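Local coordinates for protein SVS_variant_AS1 (Streptomyces sp. CWA1, PDB 6TJA) that probably cyclises a linear prenyl diphosphate into a terpene hydrocarbon, as an engineered ancestral spiroviolene-synthase-type class I terpene cyclase, at residues M194-I197 and A201-P204; T217-M222 and L273-E278. One frame throughout, in Å; residues are numbered along the deposited sequence.

Interaction 1: M194-I197 and A201-P204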
ATOM      1  N   MET A 194      13.255   5.503   1.492  1.00 26.50           N
ATOM      2  CA  MET A 194      14.168   6.300   0.624  1.00 26.70           C
ATOM      3  C   MET A 194      15.652   6.078   0.971  1.00 25.91           C
ATOM      4  O   MET A 194      16.481   6.598   0.225  1.00 28.18           O
ATOM      5  CB  MET A 194      13.891   7.793   0.750  1.00 27.39           C
ATOM      6  CG  MET A 194      12.521   8.190   0.304  1.00 27.56           C
ATOM      7  SD  MET A 194      12.493   9.955   0.163  1.00 26.23           S
ATOM      8  CE  MET A 194      12.552  10.499   1.866  1.00 24.36           C
ATOM      9  N   LEU A 195      16.008   5.342   2.007  1.00 25.73           N
ATOM     10  CA  LEU A 195      17.404   5.099   2.351  1.00 24.15           C
ATOM     11  C   LEU A 195      18.205   4.473   1.214  1.00 27.57           C
ATOM     12  O   LEU A 195      19.222   4.944   0.860  1.00 28.60           O
ATOM     13  CB  LEU A 195      17.541   4.270   3.615  1.00 22.33           C
ATOM     14  CG  LEU A 195      17.297   4.875   4.987  1.00 21.88           C
ATOM     15  CD1 LEU A 195      17.156   3.881   6.118  1.00 20.10           C
ATOM     16  CD2 LEU A 195      18.289   5.955   5.345  1.00 23.45           C
ATOM     17  N   GLU A 196      17.670   3.418   0.654  1.00 29.65           N
ATOM     18  CA  GLU A 196      18.218   2.673  -0.438  1.00 32.79           C
ATOM     19  C   GLU A 196      18.443   3.523  -1.660  1.00 30.68           C
ATOM     20  O   GLU A 196      19.374   3.352  -2.372  1.00 31.49           O
ATOM     21  CB  GLU A 196      17.166   1.668  -0.825  1.00 38.19           C
ATOM     22  CG  GLU A 196      17.494   0.275  -0.511  1.00 39.15           C
ATOM     23  CD  GLU A 196      16.667  -0.650  -1.308  1.00 38.59           C
ATOM     24  OE1 GLU A 196      15.495  -0.784  -1.044  1.00 35.76           O
ATOM     25  OE2 GLU A 196      17.216  -1.263  -2.188  1.00 38.10           O
ATOM     26  N   ILE A 197      17.497   4.398  -1.902  1.00 28.83           N
ATOM     27  CA  ILE A 197      17.483   5.333  -3.060  1.00 28.81           C
ATOM     28  C   ILE A 197      18.593   6.372  -2.855  1.00 28.42           C
ATOM     29  O   ILE A 197      19.303   6.672  -3.820  1.00 27.82           O
ATOM     30  CB  ILE A 197      16.074   5.930  -3.253  1.00 28.82           C
ATOM     31  CG1 ILE A 197      15.061   4.822  -3.584  1.00 29.98           C
ATOM     32  CG2 ILE A 197      16.088   7.007  -4.316  1.00 25.63           C
ATOM     33  CD1 ILE A 197      13.648   5.294  -3.716  1.00 31.04           C
ATOM     34  N   ALA A 201      22.621   1.453  -2.469  1.00 40.89           N
ATOM     35  CA  ALA A 201      22.858   0.077  -1.992  1.00 43.45           C
ATOM     36  C   ALA A 201      21.538  -0.726  -2.090  1.00 37.77           C
ATOM     37  O   ALA A 201      20.842  -0.797  -1.080  1.00 44.54           O
ATOM     38  CB  ALA A 201      23.479   0.153  -0.600  1.00 39.05           C
ATOM     39  N   GLU A 202      21.225  -1.342  -3.243  1.00 37.44           N
ATOM     40  CA  GLU A 202      19.986  -2.164  -3.438  1.00 38.19           C
ATOM     41  C   GLU A 202      19.960  -3.412  -2.525  1.00 33.89           C
ATOM     42  O   GLU A 202      20.734  -4.375  -2.763  1.00 37.65           O
ATOM     43  CB  GLU A 202      19.774  -2.600  -4.889  1.00 40.81           C
ATOM     44  CG  GLU A 202      18.357  -3.169  -5.100  1.00 50.10           C
ATOM     45  CD  GLU A 202      17.974  -3.748  -6.465  1.00 57.28           C
ATOM     46  OE1 GLU A 202      18.903  -4.099  -7.279  1.00 60.46           O
ATOM     47  OE2 GLU A 202      16.746  -3.847  -6.729  1.00 45.85           O
ATOM     48  N   VAL A 203      19.038  -3.467  -1.557  1.00 29.45           N
ATOM     49  CA  VAL A 203      18.909  -4.644  -0.638  1.00 28.75           C
ATOM     50  C   VAL A 203      18.128  -5.732  -1.370  1.00 28.05           C
ATOM     51  O   VAL A 203      17.020  -5.474  -1.822  1.00 27.22           O
ATOM     52  CB  VAL A 203      18.219  -4.258   0.679  1.00 29.76           C
ATOM     53  CG1 VAL A 203      18.196  -5.393   1.690  1.00 29.28           C
ATOM     54  CG2 VAL A 203      18.823  -3.001   1.263  1.00 31.44           C
ATOM     55  N   PRO A 204      18.653  -6.934  -1.476  1.00 27.45           N
ATOM     56  CA  PRO A 204      17.908  -7.995  -2.137  1.00 29.28           C
ATOM     57  C   PRO A 204      16.600  -8.333  -1.423  1.00 27.30           C
ATOM     58  O   PRO A 204      16.543  -8.263  -0.244  1.00 31.75           O
ATOM     59  CB  PRO A 204      18.868  -9.164  -2.096  1.00 29.60           C
ATOM     60  CG  PRO A 204      20.174  -8.589  -1.837  1.00 31.14           C
ATOM     61  CD  PRO A 204      19.962  -7.379  -1.034  1.00 31.72           C
TER
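Ala201 meets Glu196 through its backbone: its carbonyl O lies 3.6 Å from Glu196 CG, and the two CA atoms are 5.5 Å apart, the closest such pair between the segments. At Glu202 the chain runs past the end of the same side chain, with Glu196 OE2 3.2 Å from Glu202 CA. The Glu202 carboxylate heads elsewhere, to the hydroxyl of Thr142; its OE2 is 5.2 Å from Glu196 OE2, near enough that the two charges probably repel somewhat. Both segments belong to the all-helical terpene synthase fold; here the short helix 195-199 gives way to a loop that leads, through Pro204 as N-cap, into helix 205-208. Val203 supplies the one hydrogen bond across the contact, its N donating to Glu196 OE2 over 2.9 Å at 151°, from well above the carboxylate plane. Beyond CG the Glu196 chain is extended, which carries the carboxylate out to this backbone N-H. Gln145 donates to the same OE2, while OE1 forms a salt bridge with Arg148, whose NH1 also bonds Val203 O. An alanine in place of Glu196 would probably leave the N-H of Val203 and the guanidinium of Arg148 without their shared carboxylate. Val203 CG2, set beside its own backbone N, packs 4.0 Å from Glu196 CG, the two side chains crossing at about a right angle.

Interaction 2: T217-M222 and L273-E278; sequences TEMAIM and LLRFLE
Met219 lies over the start of the Phe276 side chain and the aliphatic part of Arg275. Its CB sits 3.8 Å from Phe276 CB and close to the plane of the phenyl ring, at the edge, near CD2. The extended chi2 carries Met219 SD out to the opposing helix, 3.6 Å from Arg275 CG and equally near the backbone N of Phe276, and the bend at chi3 (-85°) then lays the methyl CE along it, 4.0 Å from Phe276 CA. Phe276 holds CG anti to its own backbone N (chi1 165°), which swings the ring past Met219 to Ala220, whose CB touches CE2 at 4.1 Å. The small alanine lets the ring lie close to the helix backbone, with CD2 4.1 Å from Ala220 N.

These residues join helix 211-231 to helix 258-283, two long members of the class I terpene synthase helical bundle. Locally the helices run roughly antiparallel, at 147° between their directions, with axes 9.4 Å apart. Ile302 of helix 289-309 touches both Ala220 and Phe276, so a third helix shares the apolar layer. Arg275 gives only its methylene groups to Met219; its guanidinium makes salt bridges to Glu278, one helical turn on (Arg275 NH1 to Glu278 OE1 2.9 Å, from above the carboxylate plane), and to Asp356, while NE hydrogen-bonds Trp353 O. With no hydrogen bond between the two segments, their direct hold rests on shape and apolar contact, and the arginine's charge is probably balanced by Glu278 and Asp356, neither of which bonds across the two helices.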
ATOM      1  N   THR A 217      12.504  -2.296  10.956  1.00 22.22           N
ATOM      2  CA  THR A 217      12.039  -1.118  10.199  1.00 22.47           C
ATOM      3  C   THR A 217      10.834  -0.508  10.943  1.00 24.43           C
ATOM      4  O   THR A 217      10.809   0.735  11.190  1.00 24.26           O
ATOM      5  CB  THR A 217      11.744  -1.481   8.739  1.00 23.97           C
ATOM      6  OG1 THR A 217      12.919  -1.988   8.092  1.00 23.30           O
ATOM      7  CG2 THR A 217      11.245  -0.272   7.978  1.00 24.00           C
ATOM      8  N   GLU A 218       9.862  -1.347  11.301  1.00 24.26           N
ATOM      9  CA  GLU A 218       8.675  -0.892  12.056  1.00 22.73           C
ATOM     10  C   GLU A 218       9.138  -0.239  13.366  1.00 22.40           C
ATOM     11  O   GLU A 218       8.630   0.831  13.696  1.00 20.31           O
ATOM     12  CB  GLU A 218       7.715  -2.057  12.215  1.00 23.82           C
ATOM     13  CG  GLU A 218       6.940  -2.374  10.950  1.00 22.40           C
ATOM     14  CD  GLU A 218       5.630  -3.092  11.209  1.00 24.27           C
ATOM     15  OE1 GLU A 218       5.437  -3.540  12.365  1.00 26.18           O
ATOM     16  OE2 GLU A 218       4.800  -3.212  10.264  1.00 23.30           O
ATOM     17  N   MET A 219      10.132  -0.811  14.042  1.00 22.70           N
ATOM     18  CA  MET A 219      10.558  -0.304  15.360  1.00 24.35           C
ATOM     19  C   MET A 219      11.199   1.057  15.153  1.00 24.56           C
ATOM     20  O   MET A 219      10.900   2.000  15.945  1.00 24.92           O
ATOM     21  CB  MET A 219      11.504  -1.284  16.055  1.00 24.11           C
ATOM     22  CG  MET A 219      10.694  -2.425  16.647  1.00 24.89           C
ATOM     23  SD  MET A 219      11.490  -3.486  17.820  1.00 24.95           S
ATOM     24  CE  MET A 219      12.282  -4.630  16.686  1.00 24.09           C
ATOM     25  N   ALA A 220      12.030   1.170  14.123  1.00 22.47           N
ATOM     26  CA  ALA A 220      12.689   2.446  13.809  1.00 22.16           C
ATOM     27  C   ALA A 220      11.596   3.488  13.600  1.00 23.06           C
ATOM     28  O   ALA A 220      11.724   4.619  14.123  1.00 22.48           O
ATOM     29  CB  ALA A 220      13.576   2.292  12.609  1.00 23.78           C
ATOM     30  N   ILE A 221      10.559   3.117  12.840  1.00 25.27           N
ATOM     31  CA  ILE A 221       9.440   4.022  12.454  1.00 23.58           C
ATOM     32  C   ILE A 221       8.659   4.415  13.706  1.00 21.98           C
ATOM     33  O   ILE A 221       8.350   5.595  13.842  1.00 21.51           O
ATOM     34  CB  ILE A 221       8.567   3.373  11.373  1.00 24.80           C
ATOM     35  CG1 ILE A 221       9.323   3.335  10.051  1.00 25.38           C
ATOM     36  CG2 ILE A 221       7.223   4.072  11.210  1.00 24.03           C
ATOM     37  CD1 ILE A 221       8.639   2.476   9.014  1.00 26.18           C
ATOM     38  N   MET A 222       8.412   3.472  14.607  1.00 24.52           N
ATOM     39  CA  MET A 222       7.576   3.672  15.806  1.00 23.58           C
ATOM     40  C   MET A 222       8.319   4.580  16.779  1.00 25.07           C
ATOM     41  O   MET A 222       7.676   5.438  17.368  1.00 27.59           O
ATOM     42  CB  MET A 222       7.229   2.342  16.473  1.00 26.53           C
ATOM     43  CG  MET A 222       6.116   2.469  17.530  1.00 28.97           C
ATOM     44  SD  MET A 222       4.488   2.889  16.816  1.00 32.07           S
ATOM     45  CE  MET A 222       3.936   1.231  16.494  1.00 37.64           C
ATOM     46  N   LEU A 273      12.687   0.994  21.708  1.00 28.65           N
ATOM     47  CA  LEU A 273      14.081   1.237  21.246  1.00 28.66           C
ATOM     48  C   LEU A 273      15.011   0.131  21.764  1.00 29.21           C
ATOM     49  O   LEU A 273      15.827  -0.328  20.994  1.00 26.04           O
ATOM     50  CB  LEU A 273      14.565   2.615  21.684  1.00 29.53           C
ATOM     51  CG  LEU A 273      15.950   2.976  21.164  1.00 27.24           C
ATOM     52  CD1 LEU A 273      16.041   2.763  19.656  1.00 28.94           C
ATOM     53  CD2 LEU A 273      16.261   4.405  21.520  1.00 29.26           C
ATOM     54  N   LEU A 274      14.848  -0.327  23.000  1.00 32.39           N
ATOM     55  CA  LEU A 274      15.640  -1.463  23.556  1.00 34.98           C
ATOM     56  C   LEU A 274      15.420  -2.748  22.742  1.00 31.35           C
ATOM     57  O   LEU A 274      16.399  -3.462  22.470  1.00 29.80           O
ATOM     58  CB  LEU A 274      15.248  -1.690  25.017  1.00 40.73           C
ATOM     59  CG  LEU A 274      16.350  -1.409  26.038  1.00 51.51           C
ATOM     60  CD1 LEU A 274      17.049  -0.077  25.787  1.00 51.07           C
ATOM     61  CD2 LEU A 274      15.766  -1.436  27.435  1.00 58.25           C
ATOM     62  N   ARG A 275      14.181  -3.067  22.385  1.00 25.80           N
ATOM     63  CA  ARG A 275      13.957  -4.253  21.547  1.00 27.38           C
ATOM     64  C   ARG A 275      14.620  -4.013  20.179  1.00 24.99           C
ATOM     65  O   ARG A 275      15.265  -4.922  19.692  1.00 24.27           O
ATOM     66  CB  ARG A 275      12.476  -4.596  21.466  1.00 26.67           C
ATOM     67  CG  ARG A 275      12.208  -5.771  20.543  1.00 26.67           C
ATOM     68  CD  ARG A 275      12.990  -7.019  20.884  1.00 25.82           C
ATOM     69  NE  ARG A 275      12.677  -8.057  19.918  1.00 26.96           N
ATOM     70  CZ  ARG A 275      13.446  -9.104  19.652  1.00 27.59           C
ATOM     71  NH1 ARG A 275      14.585  -9.288  20.284  1.00 31.75           N
ATOM     72  NH2 ARG A 275      13.083  -9.960  18.731  1.00 28.84           N
ATOM     73  N   PHE A 276      14.548  -2.822  19.636  1.00 24.99           N
ATOM     74  CA  PHE A 276      15.197  -2.550  18.376  1.00 25.98           C
ATOM     75  C   PHE A 276      16.716  -2.786  18.468  1.00 25.78           C
ATOM     76  O   PHE A 276      17.269  -3.381  17.627  1.00 25.28           O
ATOM     77  CB  PHE A 276      14.868  -1.151  17.865  1.00 25.95           C
ATOM     78  CG  PHE A 276      15.772  -0.678  16.771  1.00 24.49           C
ATOM     79  CD1 PHE A 276      17.000  -0.188  17.055  1.00 23.39           C
ATOM     80  CD2 PHE A 276      15.371  -0.717  15.463  1.00 22.60           C
ATOM     81  CE1 PHE A 276      17.835   0.200  16.075  1.00 21.66           C
ATOM     82  CE2 PHE A 276      16.194  -0.305  14.474  1.00 22.54           C
ATOM     83  CZ  PHE A 276      17.436   0.151  14.786  1.00 22.23           C
ATOM     84  N   LEU A 277      17.351  -2.323  19.522  1.00 26.10           N
ATOM     85  CA  LEU A 277      18.765  -2.503  19.699  1.00 29.95           C
ATOM     86  C   LEU A 277      19.124  -3.969  19.858  1.00 30.40           C
ATOM     87  O   LEU A 277      20.096  -4.423  19.318  1.00 26.48           O
ATOM     88  CB  LEU A 277      19.284  -1.686  20.869  1.00 29.36           C
ATOM     89  CG  LEU A 277      19.124  -0.192  20.760  1.00 30.76           C
ATOM     90  CD1 LEU A 277      19.273   0.455  22.092  1.00 30.33           C
ATOM     91  CD2 LEU A 277      20.014   0.428  19.731  1.00 30.06           C
ATOM     92  N   GLU A 278      18.313  -4.675  20.617  1.00 28.73           N
ATOM     93  CA  GLU A 278      18.514  -6.080  20.832  1.00 30.99           C
ATOM     94  C   GLU A 278      18.382  -6.850  19.522  1.00 28.13           C
ATOM     95  O   GLU A 278      19.272  -7.555  19.169  1.00 28.47           O
ATOM     96  CB  GLU A 278      17.624  -6.607  21.953  1.00 35.77           C
ATOM     97  CG  GLU A 278      17.577  -8.104  22.061  1.00 42.21           C
ATOM     98  CD  GLU A 278      16.605  -8.628  23.104  1.00 49.13           C
ATOM     99  OE1 GLU A 278      15.395  -8.460  22.989  1.00 49.35           O
ATOM    100  OE2 GLU A 278      17.053  -9.244  24.055  1.00 55.87           O
TER

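The two contacts differ in both depth and chemistry. Interaction 2 is buried and joins two long helices far apart in sequence through apolar side chains, whereas interaction 1 is partly buried, bridges only a few residues of chain and depends on a carboxylate gripping a loop backbone. They share no helix; the centres of interactions 1 and 2 are 19 Å apart. Helix 289-309 nevertheless serves both: Tyr294 touches Leu195 and Val203 and bonds Thr217, while Ile302 packs at interaction 2. Charged residues occur in each place, but at 194-197/201-204 the charged group itself works across the contact, whereas at 217-222/273-278 only the arginine's methylenes do.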